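Local coordinates for protein prolyl endopeptidase (Myxococcus xanthus, PDB 2BKL) that probably cleaves oligopeptides on the carboxyl side of proline, and to some extent alanine, as a serine peptidase of the prolyl oligopeptidase (S9A) family, at residues W26-K31 and A624-A629; A377-T382 and Q389-S394. All blocks are in the same frame, centred on the assembly; numbering follows the deposited sequence.

Interaction 1. Residues W26-K31 and A624-A629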
ATOM      1  N   TRP A  26     -23.151  17.501   7.453  1.00  6.92           N
ATOM      2  CA  TRP A  26     -24.104  17.189   6.406  1.00  6.76           C
ATOM      3  C   TRP A  26     -23.478  16.604   5.155  1.00  8.11           C
ATOM      4  O   TRP A  26     -24.139  15.882   4.414  1.00  9.05           O
ATOM      5  CB  TRP A  26     -24.999  18.412   6.087  1.00  7.27           C
ATOM      6  CG  TRP A  26     -24.368  19.529   5.313  1.00  8.32           C
ATOM      7  CD1 TRP A  26     -23.688  20.612   5.812  1.00  9.09           C
ATOM      8  CD2 TRP A  26     -24.398  19.699   3.896  1.00  7.24           C
ATOM      9  NE1 TRP A  26     -23.275  21.422   4.780  1.00  8.55           N
ATOM     10  CE2 TRP A  26     -23.709  20.898   3.593  1.00  6.66           C
ATOM     11  CE3 TRP A  26     -24.930  18.961   2.843  1.00 10.00           C
ATOM     12  CZ2 TRP A  26     -23.546  21.359   2.283  1.00  9.05           C
ATOM     13  CZ3 TRP A  26     -24.760  19.420   1.543  1.00 10.49           C
ATOM     14  CH2 TRP A  26     -24.076  20.611   1.279  1.00 12.18           C
ATOM     15  N   LEU A  27     -22.196  16.906   4.923  1.00  5.86           N
ATOM     16  CA  LEU A  27     -21.491  16.345   3.774  1.00  7.34           C
ATOM     17  C   LEU A  27     -21.105  14.890   3.919  1.00  7.35           C
ATOM     18  O   LEU A  27     -20.618  14.291   2.945  1.00  7.19           O
ATOM     19  CB  LEU A  27     -20.206  17.136   3.509  1.00  7.75           C
ATOM     20  CG  LEU A  27     -20.404  18.574   3.041  1.00  6.80           C
ATOM     21  CD1 LEU A  27     -19.084  19.288   3.011  1.00  8.50           C
ATOM     22  CD2 LEU A  27     -21.018  18.585   1.658  1.00  8.75           C
ATOM     23  N   GLU A  28     -21.331  14.276   5.076  1.00  6.16           N
ATOM     24  CA  GLU A  28     -20.964  12.855   5.251  1.00  6.53           C
ATOM     25  C   GLU A  28     -21.772  11.896   4.389  1.00  9.53           C
ATOM     26  O   GLU A  28     -21.242  10.937   3.867  1.00 10.47           O
ATOM     27  CB  GLU A  28     -21.025  12.417   6.716  1.00  6.49           C
ATOM     28  CG  GLU A  28     -19.968  13.066   7.600  1.00  7.76           C
ATOM     29  CD  GLU A  28     -19.981  12.616   9.052  1.00  7.51           C
ATOM     30  OE1 GLU A  28     -20.845  11.798   9.417  1.00  7.93           O
ATOM     31  OE2 GLU A  28     -19.115  13.092   9.832  1.00  8.01           O
ATOM     32  N   ASP A  29     -23.062  12.165   4.240  1.00  9.75           N
ATOM     33  CA  ASP A  29     -23.979  11.223   3.608  1.00 12.83           C
ATOM     34  C   ASP A  29     -24.019  11.489   2.113  1.00 12.75           C
ATOM     35  O   ASP A  29     -24.675  12.408   1.648  1.00 12.49           O
ATOM     36  CB  ASP A  29     -25.360  11.366   4.232  1.00 15.82           C
ATOM     37  CG  ASP A  29     -26.350  10.362   3.678  1.00 18.70           C
ATOM     38  OD1 ASP A  29     -25.938   9.461   2.911  1.00 17.75           O
ATOM     39  OD2 ASP A  29     -27.560  10.413   3.977  1.00 21.33           O
ATOM     40  N   GLU A  30     -23.309  10.667   1.357  1.00 14.32           N
ATOM     41  CA  GLU A  30     -23.201  10.859  -0.076  1.00 15.51           C
ATOM     42  C   GLU A  30     -24.493  10.482  -0.806  1.00 14.69           C
ATOM     43  O   GLU A  30     -24.636  10.755  -1.996  1.00 16.62           O
ATOM     44  CB  GLU A  30     -22.003  10.070  -0.652  1.00 18.91           C
ATOM     45  CG  GLU A  30     -22.179   8.564  -0.839  1.00 22.12           C
ATOM     46  CD  GLU A  30     -22.251   7.755   0.448  1.00 23.33           C
ATOM     47  OE1 GLU A  30     -21.874   8.269   1.528  1.00 25.51           O
ATOM     48  OE2 GLU A  30     -22.696   6.575   0.381  1.00 28.41           O
ATOM     49  N   LYS A  31     -25.438   9.875  -0.098  1.00 14.18           N
ATOM     50  CA  LYS A  31     -26.729   9.543  -0.716  1.00 16.97           C
ATOM     51  C   LYS A  31     -27.683  10.732  -0.830  1.00 16.19           C
ATOM     52  O   LYS A  31     -28.690  10.668  -1.525  1.00 18.38           O
ATOM     53  CB  LYS A  31     -27.374   8.383   0.044  1.00 18.76           C
ATOM     54  CG  LYS A  31     -26.562   7.114  -0.072  1.00 22.32           C
ATOM     55  CD  LYS A  31     -27.250   5.935   0.588  1.00 24.29           C
ATOM     56  CE  LYS A  31     -26.339   4.725   0.627  1.00 25.94           C
ATOM     57  NZ  LYS A  31     -27.093   3.513   1.060  1.00 28.00           N
ATOM     58  N   ALA A 624     -12.352  14.044   2.780  1.00  5.08           N
ATOM     59  CA  ALA A 624     -11.871  15.076   1.878  1.00  5.40           C
ATOM     60  C   ALA A 624     -12.937  16.158   1.678  1.00  6.06           C
ATOM     61  O   ALA A 624     -12.635  17.323   1.573  1.00  7.94           O
ATOM     62  CB  ALA A 624     -11.492  14.421   0.556  1.00  7.55           C
ATOM     63  N   ARG A 625     -14.204  15.778   1.622  1.00  6.14           N
ATOM     64  CA  ARG A 625     -15.254  16.783   1.454  1.00  4.76           C
ATOM     65  C   ARG A 625     -15.317  17.734   2.637  1.00  5.29           C
ATOM     66  O   ARG A 625     -15.351  18.958   2.469  1.00  6.19           O
ATOM     67  CB  ARG A 625     -16.627  16.131   1.285  1.00  5.62           C
ATOM     68  CG  ARG A 625     -16.796  15.215   0.091  1.00  6.14           C
ATOM     69  CD  ARG A 625     -18.268  14.908  -0.286  1.00  5.95           C
ATOM     70  NE  ARG A 625     -18.928  13.999   0.646  1.00  6.32           N
ATOM     71  CZ  ARG A 625     -18.967  12.673   0.568  1.00  6.17           C
ATOM     72  NH1 ARG A 625     -18.339  12.029  -0.391  1.00  8.16           N
ATOM     73  NH2 ARG A 625     -19.649  11.967   1.476  1.00  6.96           N
ATOM     74  N   LYS A 626     -15.375  17.193   3.836  1.00  5.36           N
ATOM     75  CA  LYS A 626     -15.466  18.040   5.026  1.00  5.26           C
ATOM     76  C   LYS A 626     -14.225  18.939   5.179  1.00  5.28           C
ATOM     77  O   LYS A 626     -14.345  20.118   5.559  1.00  5.34           O
ATOM     78  CB  LYS A 626     -15.688  17.219   6.278  1.00  5.76           C
ATOM     79  CG  LYS A 626     -17.023  16.464   6.318  1.00  6.23           C
ATOM     80  CD  LYS A 626     -17.531  16.215   7.724  1.00  6.43           C
ATOM     81  CE  LYS A 626     -16.585  15.422   8.575  1.00  6.61           C
ATOM     82  NZ  LYS A 626     -17.202  15.058   9.905  1.00  6.97           N
ATOM     83  N   PHE A 627     -13.038  18.385   4.921  1.00  4.68           N
ATOM     84  CA  PHE A 627     -11.822  19.156   5.095  1.00  5.20           C
ATOM     85  C   PHE A 627     -11.737  20.265   4.070  1.00  5.28           C
ATOM     86  O   PHE A 627     -11.386  21.381   4.430  1.00  6.21           O
ATOM     87  CB  PHE A 627     -10.596  18.241   5.045  1.00  5.28           C
ATOM     88  CG  PHE A 627      -9.308  18.908   5.437  1.00  4.87           C
ATOM     89  CD1 PHE A 627      -9.030  19.158   6.768  1.00  5.08           C
ATOM     90  CD2 PHE A 627      -8.368  19.294   4.471  1.00  5.29           C
ATOM     91  CE1 PHE A 627      -7.821  19.703   7.149  1.00  5.85           C
ATOM     92  CE2 PHE A 627      -7.168  19.878   4.845  1.00  6.85           C
ATOM     93  CZ  PHE A 627      -6.905  20.101   6.169  1.00  5.50           C
ATOM     94  N   VAL A 628     -12.043  19.983   2.801  1.00  5.04           N
ATOM     95  CA  VAL A 628     -11.976  21.038   1.768  1.00  5.76           C
ATOM     96  C   VAL A 628     -12.956  22.157   2.086  1.00  4.38           C
ATOM     97  O   VAL A 628     -12.638  23.342   1.929  1.00  5.67           O
ATOM     98  CB  VAL A 628     -12.129  20.518   0.327  1.00  7.85           C
ATOM     99  CG1 VAL A 628     -13.543  20.362  -0.094  1.00 12.37           C
ATOM    100  CG2 VAL A 628     -11.412  21.480  -0.646  1.00 11.57           C
ATOM    101  N   ALA A 629     -14.147  21.807   2.570  1.00  5.29           N
ATOM    102  CA  ALA A 629     -15.105  22.814   2.980  1.00  5.25           C
ATOM    103  C   ALA A 629     -14.571  23.698   4.093  1.00  5.67           C
ATOM    104  O   ALA A 629     -14.678  24.918   4.033  1.00  6.14           O
ATOM    105  CB  ALA A 629     -16.386  22.163   3.427  1.00  5.50           C
TER
HETATM  106  O   HOH W   1     -19.209   9.115   1.636  1.00 19.24           O
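L27 and R625 hold an N-terminal loop, the turn between strand 18-21 and helix 33-51, against helix 622-632 of the alpha/beta-hydrolase domain. R625 grips the backbone carbonyl of L27 side-on: NE and NH2 both donate to L27 O, each at 2.9 Å, and the oxygen lies in the guanidinium plane. A bend at chi3 (-73°) places NE within reach of that oxygen, and two N-H groups on one acceptor fix the rotation of the planar group. On the tightly packed side, L27 sends its CB toward the helix, and its CD1 lies 4.0 Å from A629 CB. Beside it, K626 and E28 form a salt bridge, NZ to OE2 at 2.7 Å, using the carboxylate's anti lone pair. E28 and K626 are both buried and belong to a wider charge cluster: R564 also pairs with E28 OE2, while D561 and D22 pair with K626 NZ. The looser side lies at E30, which is partly exposed. Its CB comes within 3.7 Å of R625 NH2, but its carboxylate stays short of a salt bridge, with OE1 4.3 Å from NH2. One water spans that gap, donating to E30 OE1 at 2.8 Å and accepting from R625 NH2 at 2.9 Å.

Interaction 2. Residues A377-T382 and Q389-S394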
ATOM      1  N   ALA A 377      15.201 -18.514  -8.962  1.00  9.22           N
ATOM      2  CA  ALA A 377      14.434 -17.541  -8.197  1.00  8.07           C
ATOM      3  C   ALA A 377      14.683 -16.159  -8.763  1.00  8.69           C
ATOM      4  O   ALA A 377      15.794 -15.883  -9.206  1.00 11.56           O
ATOM      5  CB  ALA A 377      14.800 -17.556  -6.736  1.00  8.33           C
ATOM      6  N   TYR A 378      13.698 -15.277  -8.686  1.00  7.09           N
ATOM      7  CA  TYR A 378      13.780 -13.978  -9.308  1.00  7.98           C
ATOM      8  C   TYR A 378      13.733 -12.894  -8.269  1.00  8.93           C
ATOM      9  O   TYR A 378      13.142 -13.065  -7.197  1.00 10.41           O
ATOM     10  CB  TYR A 378      12.602 -13.797 -10.286  1.00  8.95           C
ATOM     11  CG  TYR A 378      12.563 -14.765 -11.434  1.00  9.41           C
ATOM     12  CD1 TYR A 378      12.076 -16.042 -11.251  1.00 11.67           C
ATOM     13  CD2 TYR A 378      12.989 -14.398 -12.696  1.00 11.71           C
ATOM     14  CE1 TYR A 378      12.044 -16.944 -12.306  1.00 14.09           C
ATOM     15  CE2 TYR A 378      12.943 -15.286 -13.747  1.00 13.36           C
ATOM     16  CZ  TYR A 378      12.479 -16.541 -13.535  1.00 14.35           C
ATOM     17  OH  TYR A 378      12.434 -17.441 -14.580  1.00 18.17           O
ATOM     18  N   TYR A 379      14.359 -11.759  -8.561  1.00  7.42           N
ATOM     19  CA  TYR A 379      14.130 -10.587  -7.752  1.00  8.00           C
ATOM     20  C   TYR A 379      14.045  -9.356  -8.625  1.00  9.22           C
ATOM     21  O   TYR A 379      14.554  -9.323  -9.753  1.00  8.95           O
ATOM     22  CB  TYR A 379      15.190 -10.414  -6.654  1.00 10.18           C
ATOM     23  CG  TYR A 379      16.541  -9.902  -7.093  1.00 10.65           C
ATOM     24  CD1 TYR A 379      17.546 -10.768  -7.469  1.00 11.77           C
ATOM     25  CD2 TYR A 379      16.828  -8.535  -7.083  1.00 11.92           C
ATOM     26  CE1 TYR A 379      18.830 -10.280  -7.850  1.00 12.71           C
ATOM     27  CE2 TYR A 379      18.066  -8.061  -7.454  1.00 13.12           C
ATOM     28  CZ  TYR A 379      19.052  -8.950  -7.863  1.00  9.97           C
ATOM     29  OH  TYR A 379      20.288  -8.429  -8.199  1.00 13.83           O
ATOM     30  N   VAL A 380      13.361  -8.357  -8.090  1.00  8.94           N
ATOM     31  CA  VAL A 380      13.175  -7.076  -8.758  1.00  8.67           C
ATOM     32  C   VAL A 380      14.067  -6.043  -8.128  1.00  9.42           C
ATOM     33  O   VAL A 380      14.168  -5.981  -6.905  1.00 10.06           O
ATOM     34  CB  VAL A 380      11.697  -6.655  -8.599  1.00 10.42           C
ATOM     35  CG1 VAL A 380      11.412  -5.325  -9.282  1.00 13.34           C
ATOM     36  CG2 VAL A 380      10.736  -7.721  -9.125  1.00 12.38           C
ATOM     37  N   PHE A 381      14.725  -5.242  -8.958  1.00 10.35           N
ATOM     38  CA  PHE A 381      15.529  -4.118  -8.508  1.00  9.92           C
ATOM     39  C   PHE A 381      15.089  -2.817  -9.164  1.00  9.98           C
ATOM     40  O   PHE A 381      14.854  -2.766 -10.369  1.00 10.21           O
ATOM     41  CB  PHE A 381      16.995  -4.375  -8.802  1.00 10.87           C
ATOM     42  CG  PHE A 381      17.879  -3.241  -8.403  1.00  9.54           C
ATOM     43  CD1 PHE A 381      18.329  -3.141  -7.096  1.00 10.96           C
ATOM     44  CD2 PHE A 381      18.246  -2.284  -9.327  1.00 11.37           C
ATOM     45  CE1 PHE A 381      19.116  -2.103  -6.708  1.00 10.34           C
ATOM     46  CE2 PHE A 381      19.019  -1.236  -8.955  1.00 12.03           C
ATOM     47  CZ  PHE A 381      19.472  -1.137  -7.651  1.00 10.28           C
ATOM     48  N   THR A 382      14.940  -1.767  -8.375  1.00 10.90           N
ATOM     49  CA  THR A 382      14.645  -0.429  -8.895  1.00 10.18           C
ATOM     50  C   THR A 382      15.501   0.559  -8.132  1.00  8.76           C
ATOM     51  O   THR A 382      16.034   0.272  -7.086  1.00  9.69           O
ATOM     52  CB  THR A 382      13.166   0.020  -8.731  1.00 13.43           C
ATOM     53  OG1 THR A 382      12.798  -0.026  -7.323  1.00 15.39           O
ATOM     54  CG2 THR A 382      12.215  -0.934  -9.386  1.00 17.03           C
ATOM     55  N   GLN A 389      14.177  -3.665 -13.038  1.00  9.84           N
ATOM     56  CA  GLN A 389      14.953  -4.732 -13.620  1.00 11.16           C
ATOM     57  C   GLN A 389      14.619  -5.993 -12.861  1.00 10.95           C
ATOM     58  O   GLN A 389      14.526  -5.964 -11.647  1.00 14.55           O
ATOM     59  CB  GLN A 389      16.418  -4.447 -13.431  1.00 11.71           C
ATOM     60  CG  GLN A 389      16.886  -3.191 -14.188  1.00 12.90           C
ATOM     61  CD  GLN A 389      18.319  -2.802 -13.914  1.00 16.03           C
ATOM     62  OE1 GLN A 389      18.973  -3.339 -13.018  1.00 19.88           O
ATOM     63  NE2 GLN A 389      18.798  -1.817 -14.659  1.00 19.52           N
ATOM     64  N   ILE A 390      14.469  -7.103 -13.549  1.00  7.51           N
ATOM     65  CA  ILE A 390      14.291  -8.389 -12.923  1.00  7.74           C
ATOM     66  C   ILE A 390      15.478  -9.264 -13.215  1.00  7.61           C
ATOM     67  O   ILE A 390      15.896  -9.379 -14.351  1.00  7.30           O
ATOM     68  CB  ILE A 390      13.020  -9.073 -13.420  1.00  8.64           C
ATOM     69  CG1 ILE A 390      11.796  -8.200 -13.153  1.00  9.90           C
ATOM     70  CG2 ILE A 390      12.892 -10.459 -12.783  1.00  9.73           C
ATOM     71  CD1 ILE A 390      10.553  -8.769 -13.782  1.00 11.23           C
ATOM     72  N   TYR A 391      16.020  -9.872 -12.170  1.00  7.95           N
ATOM     73  CA  TYR A 391      17.127 -10.804 -12.270  1.00  8.71           C
ATOM     74  C   TYR A 391      16.658 -12.215 -11.990  1.00  9.66           C
ATOM     75  O   TYR A 391      15.848 -12.455 -11.088  1.00  9.34           O
ATOM     76  CB  TYR A 391      18.253 -10.404 -11.296  1.00  9.02           C
ATOM     77  CG  TYR A 391      18.934  -9.149 -11.760  1.00 10.93           C
ATOM     78  CD1 TYR A 391      18.407  -7.911 -11.448  1.00  9.77           C
ATOM     79  CD2 TYR A 391      20.074  -9.199 -12.518  1.00 11.13           C
ATOM     80  CE1 TYR A 391      18.972  -6.768 -11.902  1.00 13.80           C
ATOM     81  CE2 TYR A 391      20.688  -8.028 -12.975  1.00 13.37           C
ATOM     82  CZ  TYR A 391      20.109  -6.822 -12.656  1.00 10.27           C
ATOM     83  OH  TYR A 391      20.683  -5.637 -13.069  1.00 15.19           O
ATOM     84  N   LYS A 392      17.181 -13.151 -12.770  1.00  9.01           N
ATOM     85  CA  LYS A 392      16.951 -14.564 -12.554  1.00 10.51           C
ATOM     86  C   LYS A 392      18.232 -15.110 -11.938  1.00 10.89           C
ATOM     87  O   LYS A 392      19.328 -14.930 -12.476  1.00 10.95           O
ATOM     88  CB  LYS A 392      16.627 -15.269 -13.868  1.00 11.57           C
ATOM     89  CG  LYS A 392      16.419 -16.777 -13.737  1.00 14.68           C
ATOM     90  CD  LYS A 392      16.051 -17.408 -15.081  1.00 17.44           C
ATOM     91  CE  LYS A 392      16.319 -18.884 -15.110  1.00 20.76           C
ATOM     92  NZ  LYS A 392      16.272 -19.416 -16.495  1.00 23.28           N
ATOM     93  N   THR A 393      18.094 -15.772 -10.797  1.00  9.20           N
ATOM     94  CA  THR A 393      19.242 -16.258 -10.060  1.00  9.86           C
ATOM     95  C   THR A 393      19.094 -17.738  -9.760  1.00  9.88           C
ATOM     96  O   THR A 393      17.988 -18.257  -9.699  1.00 11.91           O
ATOM     97  CB  THR A 393      19.438 -15.482  -8.735  1.00 12.55           C
ATOM     98  OG1 THR A 393      18.470 -15.916  -7.755  1.00 13.76           O
ATOM     99  CG2 THR A 393      19.166 -14.003  -8.867  1.00 15.34           C
ATOM    100  N   SER A 394      20.223 -18.409  -9.590  1.00  7.97           N
ATOM    101  CA  SER A 394      20.246 -19.756  -9.069  1.00  8.05           C
ATOM    102  C   SER A 394      20.464 -19.705  -7.566  1.00  9.06           C
ATOM    103  O   SER A 394      21.405 -19.116  -7.074  1.00  8.89           O
ATOM    104  CB  SER A 394      21.387 -20.559  -9.702  1.00 10.60           C
ATOM    105  OG  SER A 394      21.644 -21.738  -8.945  1.00 11.98           O
TER
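A377 and T393 exchange two backbone hydrogen bonds at one end of an antiparallel beta hairpin, the inner two strands of a four-stranded propeller blade. A377 N donates to T393 O at 2.9 Å and T393 N to A377 O at 2.8 Å. The hydrogen-bonded pairs Y379-Y391 and F381-Q389 repeat the pattern, and F381 N reaches Q389 O nearly straight, with 173° at the hydrogen. Between them sit the non-hydrogen-bonded pairs Y378-K392 and V380-I390, where CA-H...O contacts fill in, such as Y378 CA to Y391 O at 3.1 Å. On the face carrying the odd-numbered side chains, Y391 OH donates to Q389 OE1 at 2.9 Å, from above the amide plane, which ties two residues of one strand together. Y379 leans over its neighbour, with CG held between the backbone N and carbonyl carbon (chi1 76°). Its ring is within 17° of parallel to that of Y391 but slid aside, so the two barely overlap; Y379 OH stands over the Y391 face near the rim, and CE1 meets Y391 CB at 3.5 Å. T393 CG2 touches the edge of the Y379 ring. On the other face, Y378 lies beside K392, pointing the same way, and also meets W403 edge-to-face. An alanine in place of Y378 would probably open a gap beside the aliphatic chain of K392 and cost W403 this edge-to-face partner. The extended lysine follows the tyrosine to its hydroxyl, where K392 CD lies 3.7 Å from Y378 OH.

Overall arrangement
Interactions 1 and 2 lie on opposite sides of the chain's centre, their own centres 45 Å apart and their nearest atoms about 29 Å apart, so neither touches the other. Along the sequence, interaction 2 is nested inside the loop that interaction 1 closes: the chain leaves 26-31, builds the propeller that includes 377-394, and returns to 624-629 in the hydrolase domain. One contact thus joins distant parts of the chain, the other two neighbouring strands within a blade. Neither includes a residue of the pocket holding the benzyloxycarbonyl-alanyl-proline ligand, which takes residues from both domains, W249 from the propeller and S533 and H651 from the hydrolase domain. R618 and V619, also in that pocket, come shortly before helix 622-632.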